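Local coordinates for putative uncharacterized protein (Coprinopsis cinerea, PDB 3W9A), which forms the catalytic domain of a glycoside hydrolase family 131 protein and probably hydrolyses glycosidic bonds of beta-glucans, at residues A153-N158 / A174-N179; Y50-I55 / T229-G234. One frame throughout, in Å; residues are numbered along the deposited sequence.

How the contacts relate
The two contacts illustrate how a beta-jelly roll closes the ends of its strands with loops. Contact 1 finishes the hairpin of strands 157-164 and 169-176; contact 2 joins two loops far apart in sequence, and the chain between them includes all of contact 1. Their centres lie about 9 Å apart, on the same side of the chain's centre. Asn52 ND2 of contact 2 probably donates a hydrogen bond to Asn177 O of contact 1, at 3.0 Å, and Ile231 CG1 packs against Asn179 O at 3.1 Å. The indole of Trp156 also reaches the 50-55 loop, where its CH2 meets Tyr50 O. Neither contact can be tied to a substrate site from its geometry alone.

Contact 1 (A153-N158 / A174-N179); sequences ADTWFN and ASTNGN
Asn177 reaches Trp156 through two torsions: chi1 of -56° sets CG beside its own backbone N, anti to the carbonyl carbon, and chi2 of -41° then turns OD1 to Trp156 N. There Asn177 OD1 accepts from Trp156 N at 2.9 Å, in a nearly straight bond with 166° at the hydrogen. In return, Asn177 N donates to Trp156 O at 2.7 Å. The pair thus copies a hydrogen-bonded antiparallel pair, with a side-chain oxygen standing in for a backbone carbonyl just where the chain of Asn177 enters a type II' turn. Regular pairing follows. Phe157 and Thr176 form a non-hydrogen-bonded pair, while in the next pair Asn158 N gives to Ser175 O at 2.8 Å and Ser175 N to Asn158 O at 3.2 Å. Thr176 sends its CG2 beside Phe157, pointing the same way, with 3.8 Å to CD1. Thr155 brings its CG2 to 3.9 Å from Thr176 CG2 and over one face of the Phe157 ring, offset toward the rim. Ser175, just ahead of the turn, donates through OG to Asn179 O at its far end, at 2.6 Å and from above the carbonyl plane. An alanine in place of Asn177 would probably leave the backbone N of Trp156 without its acceptor and let the chain there move more freely against the turn. Backbone pairing, a borrowed amide oxygen and a methyl cluster together imply that the hairpin's open end is held by directional bonds that carry on from the Asn158-Ser175 pair to Trp156 and Asn177.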
ATOM      1  N   ALA A 153      14.251   9.170   2.674  1.00 16.29           N
ATOM      2  CA  ALA A 153      14.695   8.301   1.598  1.00 16.08           C
ATOM      3  C   ALA A 153      15.336   7.034   2.156  1.00 16.04           C
ATOM      4  O   ALA A 153      16.084   7.076   3.129  1.00 15.79           O
ATOM      5  CB  ALA A 153      15.676   9.029   0.673  1.00 16.02           C
ATOM      6  N   ASP A 154      14.992   5.904   1.543  1.00 16.07           N
ATOM      7  CA  ASP A 154      15.521   4.575   1.891  1.00 16.71           C
ATOM      8  C   ASP A 154      15.131   3.969   3.237  1.00 15.70           C
ATOM      9  O   ASP A 154      15.517   2.853   3.543  1.00 16.01           O
ATOM     10  CB  ASP A 154      17.033   4.525   1.650  1.00 17.68           C
ATOM     11  CG  ASP A 154      17.358   4.547   0.160  1.00 18.93           C
ATOM     12  OD1 ASP A 154      17.856   5.576  -0.318  1.00 20.40           O
ATOM     13  OD2 ASP A 154      17.039   3.558  -0.546  1.00 20.63           O
ATOM     14  N   THR A 155      14.331   4.673   4.015  1.00 15.00           N
ATOM     15  CA  THR A 155      13.783   4.113   5.231  1.00 14.77           C
ATOM     16  C   THR A 155      12.527   3.299   4.903  1.00 13.67           C
ATOM     17  O   THR A 155      11.687   3.737   4.122  1.00 13.88           O
ATOM     18  CB  THR A 155      13.487   5.236   6.224  1.00 15.18           C
ATOM     19  OG1 THR A 155      14.715   5.933   6.500  1.00 16.13           O
ATOM     20  CG2 THR A 155      12.915   4.686   7.493  1.00 15.14           C
ATOM     21  N   TRP A 156      12.414   2.099   5.462  1.00 12.94           N
ATOM     22  CA  TRP A 156      11.254   1.255   5.174  1.00 12.47           C
ATOM     23  C   TRP A 156      10.243   1.523   6.255  1.00 12.80           C
ATOM     24  O   TRP A 156      10.525   1.324   7.418  1.00 13.79           O
ATOM     25  CB  TRP A 156      11.614  -0.233   5.096  1.00 11.82           C
ATOM     26  CG  TRP A 156      12.004  -0.675   3.731  1.00 11.73           C
ATOM     27  CD1 TRP A 156      13.284  -0.875   3.239  1.00 11.59           C
ATOM     28  CD2 TRP A 156      11.112  -0.962   2.640  1.00 11.63           C
ATOM     29  NE1 TRP A 156      13.219  -1.277   1.929  1.00 11.69           N
ATOM     30  CE2 TRP A 156      11.906  -1.331   1.534  1.00 11.49           C
ATOM     31  CE3 TRP A 156       9.713  -0.931   2.492  1.00 11.48           C
ATOM     32  CZ2 TRP A 156      11.349  -1.676   0.291  1.00 11.77           C
ATOM     33  CZ3 TRP A 156       9.159  -1.289   1.255  1.00 11.41           C
ATOM     34  CH2 TRP A 156       9.974  -1.655   0.177  1.00 11.58           C
ATOM     35  N   PHE A 157       9.081   2.022   5.855  1.00 13.13           N
ATOM     36  CA  PHE A 157       8.007   2.345   6.768  1.00 12.88           C
ATOM     37  C   PHE A 157       6.987   1.231   6.766  1.00 12.81           C
ATOM     38  O   PHE A 157       6.352   0.935   5.734  1.00 13.46           O
ATOM     39  CB  PHE A 157       7.397   3.685   6.387  1.00 12.90           C
ATOM     40  CG  PHE A 157       8.336   4.837   6.593  1.00 12.97           C
ATOM     41  CD1 PHE A 157       8.475   5.421   7.860  1.00 12.83           C
ATOM     42  CD2 PHE A 157       9.116   5.316   5.542  1.00 12.62           C
ATOM     43  CE1 PHE A 157       9.356   6.473   8.060  1.00 12.89           C
ATOM     44  CE2 PHE A 157       9.994   6.374   5.735  1.00 12.93           C
ATOM     45  CZ  PHE A 157      10.114   6.956   6.992  1.00 12.72           C
ATOM     46  N   ASN A 158       6.876   0.593   7.923  1.00 12.36           N
ATOM     47  CA  ASN A 158       5.980  -0.533   8.127  1.00 12.34           C
ATOM     48  C   ASN A 158       4.702  -0.006   8.685  1.00 11.66           C
ATOM     49  O   ASN A 158       4.724   0.838   9.581  1.00 11.79           O
ATOM     50  CB  ASN A 158       6.551  -1.539   9.127  1.00 12.48           C
ATOM     51  CG  ASN A 158       7.970  -1.939   8.808  1.00 13.03           C
ATOM     52  OD1 ASN A 158       8.879  -1.850   9.667  1.00 13.90           O
ATOM     53  ND2 ASN A 158       8.181  -2.400   7.584  1.00 12.92           N
ATOM     54  N   ALA A 174       2.637   1.091  13.485  1.00 13.34           N
ATOM     55  CA  ALA A 174       3.757   1.576  12.675  1.00 13.85           C
ATOM     56  C   ALA A 174       5.117   1.280  13.300  1.00 14.11           C
ATOM     57  O   ALA A 174       5.249   1.097  14.514  1.00 14.08           O
ATOM     58  CB  ALA A 174       3.620   3.070  12.399  1.00 13.94           C
ATOM     59  N   SER A 175       6.110   1.179  12.430  1.00 14.24           N
ATOM     60  CA  SER A 175       7.510   1.084  12.808  1.00 14.40           C
ATOM     61  C   SER A 175       8.333   1.290  11.542  1.00 14.73           C
ATOM     62  O   SER A 175       7.761   1.383  10.439  1.00 14.32           O
ATOM     63  CB  SER A 175       7.826  -0.280  13.410  1.00 14.43           C
ATOM     64  OG  SER A 175       7.935  -1.270  12.407  1.00 14.84           O
ATOM     65  N   THR A 176       9.658   1.363  11.699  1.00 14.94           N
ATOM     66  CA  THR A 176      10.574   1.417  10.557  1.00 15.61           C
ATOM     67  C   THR A 176      11.445   0.156  10.458  1.00 15.93           C
ATOM     68  O   THR A 176      11.676  -0.552  11.437  1.00 16.28           O
ATOM     69  CB  THR A 176      11.501   2.655  10.603  1.00 15.58           C
ATOM     70  OG1 THR A 176      12.279   2.628  11.798  1.00 15.79           O
ATOM     71  CG2 THR A 176      10.689   3.952  10.577  1.00 15.76           C
ATOM     72  N   ASN A 177      11.899  -0.111   9.245  1.00 16.49           N
ATOM     73  CA  ASN A 177      12.852  -1.173   8.944  1.00 16.99           C
ATOM     74  C   ASN A 177      12.498  -2.504   9.592  1.00 16.41           C
ATOM     75  O   ASN A 177      11.447  -3.039   9.272  1.00 15.94           O
ATOM     76  CB  ASN A 177      14.267  -0.680   9.243  1.00 17.42           C
ATOM     77  CG  ASN A 177      14.596   0.602   8.483  1.00 17.74           C
ATOM     78  OD1 ASN A 177      14.249   0.755   7.304  1.00 17.11           O
ATOM     79  ND2 ASN A 177      15.250   1.538   9.159  1.00 18.73           N
ATOM     80  N   GLY A 178      13.358  -3.044  10.462  1.00 16.27           N
ATOM     81  CA  GLY A 178      13.126  -4.353  11.093  1.00 15.65           C
ATOM     82  C   GLY A 178      12.503  -4.306  12.481  1.00 15.95           C
ATOM     83  O   GLY A 178      12.383  -5.341  13.140  1.00 15.53           O
ATOM     84  N   ASN A 179      12.095  -3.120  12.939  1.00 16.43           N
ATOM     85  CA  ASN A 179      11.543  -2.966  14.290  1.00 16.82           C
ATOM     86  C   ASN A 179      10.089  -3.405  14.321  1.00 16.34           C
ATOM     87  O   ASN A 179       9.380  -3.251  13.330  1.00 15.97           O
ATOM     88  CB  ASN A 179      11.641  -1.512  14.757  1.00 17.71           C
ATOM     89  CG  ASN A 179      13.062  -0.982  14.717  1.00 18.57           C
ATOM     90  OD1 ASN A 179      13.304   0.152  14.313  1.00 20.68           O
ATOM     91  ND2 ASN A 179      14.004  -1.809  15.113  1.00 18.60           N
TER

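Contact 2 (Y50-I55 / T229-G234); sequences YKNPAI and TQIGDG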
ATOM      1  N   TYR A  50      13.776  -4.423  -3.983  1.00 14.86           N
ATOM      2  CA  TYR A  50      12.571  -3.595  -3.834  1.00 14.53           C
ATOM      3  C   TYR A  50      11.808  -3.911  -2.544  1.00 14.58           C
ATOM      4  O   TYR A  50      10.739  -3.340  -2.294  1.00 13.95           O
ATOM      5  CB  TYR A  50      11.633  -3.762  -5.041  1.00 14.05           C
ATOM      6  CG  TYR A  50      12.203  -3.361  -6.393  1.00 13.99           C
ATOM      7  CD1 TYR A  50      13.391  -2.631  -6.514  1.00 14.10           C
ATOM      8  CD2 TYR A  50      11.532  -3.698  -7.558  1.00 13.92           C
ATOM      9  CE1 TYR A  50      13.884  -2.260  -7.759  1.00 13.97           C
ATOM     10  CE2 TYR A  50      12.022  -3.325  -8.800  1.00 13.87           C
ATOM     11  CZ  TYR A  50      13.195  -2.621  -8.885  1.00 13.74           C
ATOM     12  OH  TYR A  50      13.652  -2.273 -10.106  1.00 13.76           O
ATOM     13  N   LYS A  51      12.332  -4.830  -1.739  1.00 14.74           N
ATOM     14  CA  LYS A  51      11.632  -5.212  -0.523  1.00 15.07           C
ATOM     15  C   LYS A  51      12.324  -4.690   0.713  1.00 14.60           C
ATOM     16  O   LYS A  51      13.500  -4.292   0.700  1.00 14.33           O
ATOM     17  CB  LYS A  51      11.422  -6.733  -0.424  1.00 14.87           C
ATOM     18  CG  LYS A  51      12.674  -7.563  -0.360  1.00 15.51           C
ATOM     19  CD  LYS A  51      12.426  -8.919   0.303  1.00 15.85           C
ATOM     20  CE  LYS A  51      13.510  -9.207   1.333  1.00 15.89           C
ATOM     21  NZ  LYS A  51      13.628 -10.660   1.631  1.00 15.90           N
ATOM     22  N   ASN A  52      11.563  -4.676   1.793  1.00 14.16           N
ATOM     23  CA  ASN A  52      12.135  -4.456   3.093  1.00 13.65           C
ATOM     24  C   ASN A  52      12.999  -5.674   3.409  1.00 13.76           C
ATOM     25  O   ASN A  52      12.468  -6.754   3.599  1.00 13.41           O
ATOM     26  CB  ASN A  52      11.030  -4.280   4.148  1.00 13.39           C
ATOM     27  CG  ASN A  52      11.593  -4.050   5.529  1.00 13.21           C
ATOM     28  OD1 ASN A  52      12.737  -4.389   5.792  1.00 13.58           O
ATOM     29  ND2 ASN A  52      10.811  -3.452   6.404  1.00 13.11           N
ATOM     30  N   PRO A  53      14.334  -5.498   3.477  1.00 14.55           N
ATOM     31  CA  PRO A  53      15.198  -6.660   3.712  1.00 14.59           C
ATOM     32  C   PRO A  53      14.891  -7.440   5.005  1.00 14.16           C
ATOM     33  O   PRO A  53      15.179  -8.623   5.072  1.00 13.85           O
ATOM     34  CB  PRO A  53      16.612  -6.046   3.744  1.00 14.76           C
ATOM     35  CG  PRO A  53      16.405  -4.621   4.104  1.00 14.74           C
ATOM     36  CD  PRO A  53      15.094  -4.224   3.513  1.00 14.35           C
ATOM     37  N   ALA A  54      14.298  -6.798   6.008  1.00 13.89           N
ATOM     38  CA  ALA A  54      13.889  -7.521   7.227  1.00 13.82           C
ATOM     39  C   ALA A  54      12.732  -8.514   7.025  1.00 14.00           C
ATOM     40  O   ALA A  54      12.462  -9.315   7.917  1.00 13.45           O
ATOM     41  CB  ALA A  54      13.528  -6.537   8.344  1.00 13.69           C
ATOM     42  N   ILE A  55      12.031  -8.441   5.887  1.00 14.51           N
ATOM     43  CA  ILE A  55      10.877  -9.313   5.614  1.00 14.66           C
ATOM     44  C   ILE A  55      11.408 -10.550   4.932  1.00 15.25           C
ATOM     45  O   ILE A  55      11.382 -10.671   3.699  1.00 15.28           O
ATOM     46  CB  ILE A  55       9.810  -8.626   4.738  1.00 14.54           C
ATOM     47  CG1 ILE A  55       9.298  -7.384   5.454  1.00 14.44           C
ATOM     48  CG2 ILE A  55       8.642  -9.575   4.453  1.00 14.51           C
ATOM     49  CD1 ILE A  55       8.269  -6.604   4.662  1.00 14.60           C
ATOM     50  N   THR A 229       3.273  -8.450  15.155  1.00 16.93           N
ATOM     51  CA  THR A 229       4.003  -7.186  15.292  1.00 16.91           C
ATOM     52  C   THR A 229       5.407  -7.329  14.724  1.00 17.08           C
ATOM     53  O   THR A 229       6.012  -6.345  14.300  1.00 16.03           O
ATOM     54  CB  THR A 229       4.120  -6.763  16.758  1.00 16.07           C
ATOM     55  OG1 THR A 229       4.775  -7.813  17.472  1.00 16.02           O
ATOM     56  CG2 THR A 229       2.747  -6.499  17.365  1.00 16.22           C
ATOM     57  N   GLN A 230       5.908  -8.568  14.711  1.00 18.00           N
ATOM     58  CA  GLN A 230       7.283  -8.856  14.319  1.00 18.56           C
ATOM     59  C   GLN A 230       7.429  -8.758  12.806  1.00 18.90           C
ATOM     60  O   GLN A 230       6.614  -9.331  12.061  1.00 18.53           O
ATOM     61  CB  GLN A 230       7.683 -10.264  14.789  1.00 19.19           C
ATOM     62  CG  GLN A 230       8.997 -10.789  14.230  1.00 19.26           C
ATOM     63  CD  GLN A 230       9.380 -12.129  14.817  1.00 19.39           C
ATOM     64  OE1 GLN A 230       9.474 -12.265  16.023  1.00 20.57           O
ATOM     65  NE2 GLN A 230       9.607 -13.124  13.965  1.00 19.22           N
ATOM     66  N   ILE A 231       8.464  -8.040  12.381  1.00 18.57           N
ATOM     67  CA  ILE A 231       8.814  -7.929  10.973  1.00 19.72           C
ATOM     68  C   ILE A 231       9.740  -9.070  10.616  1.00 19.85           C
ATOM     69  O   ILE A 231      10.783  -9.231  11.236  1.00 20.66           O
ATOM     70  CB  ILE A 231       9.539  -6.605  10.639  1.00 19.36           C
ATOM     71  CG1 ILE A 231       8.756  -5.397  11.170  1.00 19.11           C
ATOM     72  CG2 ILE A 231       9.752  -6.492   9.139  1.00 19.44           C
ATOM     73  CD1 ILE A 231       7.388  -5.192  10.548  1.00 19.21           C
ATOM     74  N   GLY A 232       9.353  -9.847   9.608  1.00 21.01           N
ATOM     75  CA  GLY A 232      10.135 -10.984   9.141  1.00 21.45           C
ATOM     76  C   GLY A 232      10.368 -11.999  10.239  1.00 22.46           C
ATOM     77  O   GLY A 232       9.459 -12.295  11.025  1.00 22.73           O
ATOM     78  N   ASP A 233      11.593 -12.523  10.306  1.00 22.88           N
ATOM     79  CA  ASP A 233      11.984 -13.458  11.370  1.00 22.95           C
ATOM     80  C   ASP A 233      12.468 -12.761  12.654  1.00 23.68           C
ATOM     81  O   ASP A 233      12.925 -13.430  13.577  1.00 24.69           O
ATOM     82  CB  ASP A 233      13.039 -14.454  10.859  1.00 23.45           C
ATOM     83  CG  ASP A 233      14.359 -13.788  10.449  1.00 22.76           C
ATOM     84  OD1 ASP A 233      14.535 -12.563  10.627  1.00 22.82           O
ATOM     85  OD2 ASP A 233      15.226 -14.510   9.946  1.00 23.31           O
ATOM     86  N   GLY A 234      12.372 -11.428  12.708  1.00 23.24           N
ATOM     87  CA  GLY A 234      12.718 -10.655  13.911  1.00 23.36           C
ATOM     88  C   GLY A 234      14.186 -10.272  14.023  1.00 24.28           C
ATOM     89  O   GLY A 234      14.553  -9.490  14.905  1.00 24.57           O
TER
HETATM   90  O   HOH W   1      14.445  -9.836   9.842  1.00 21.68           O
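Two beta turns from distant loops meet here, the type I turn Asn52-Ile55 and the type II' turn Ile231-Gly234, in a loop-to-loop contact at the margin of the jelly roll. No direct conventional hydrogen bond crosses between them. Instead, Gly232 CA approaches Ala54 O at 3.1 Å in a CA-H...O contact with 157° at the hydrogen. Gly232 has a positive phi (59°), and a CB on it would point straight into that carbonyl, which explains the close backbone approach at a glycine. Beside it, Ile231 CG2 stands anti to its backbone N and makes the apolar contact: it lies 3.8 Å from Ile55 CG1 and 3.9 Å from Ala54 CB, the two isoleucine side chains crossing at a slant. A water within hydrogen-bonding distance of both, 2.8 Å from Ala54 O and from Asp233 OD1, can link the turns; Asp233 OD1 also accepts from the backbone N of Ala235, probably a tag-derived residue. Local bonds shape both turns: Asn52 OD1 takes Ala54 N at 2.9 Å, making an Asx turn, and Gln230, just before the second turn, donates through NE2 to Gly232 O at 3.1 Å. Around the contact, Lys51 and Ile55 rest on Ser218 of strand 213-224, whose OG accepts from Asn52 N, while Ile231 leans on Asn158 of strand 157-164. The turns therefore lie against two strands of one antiparallel sheet.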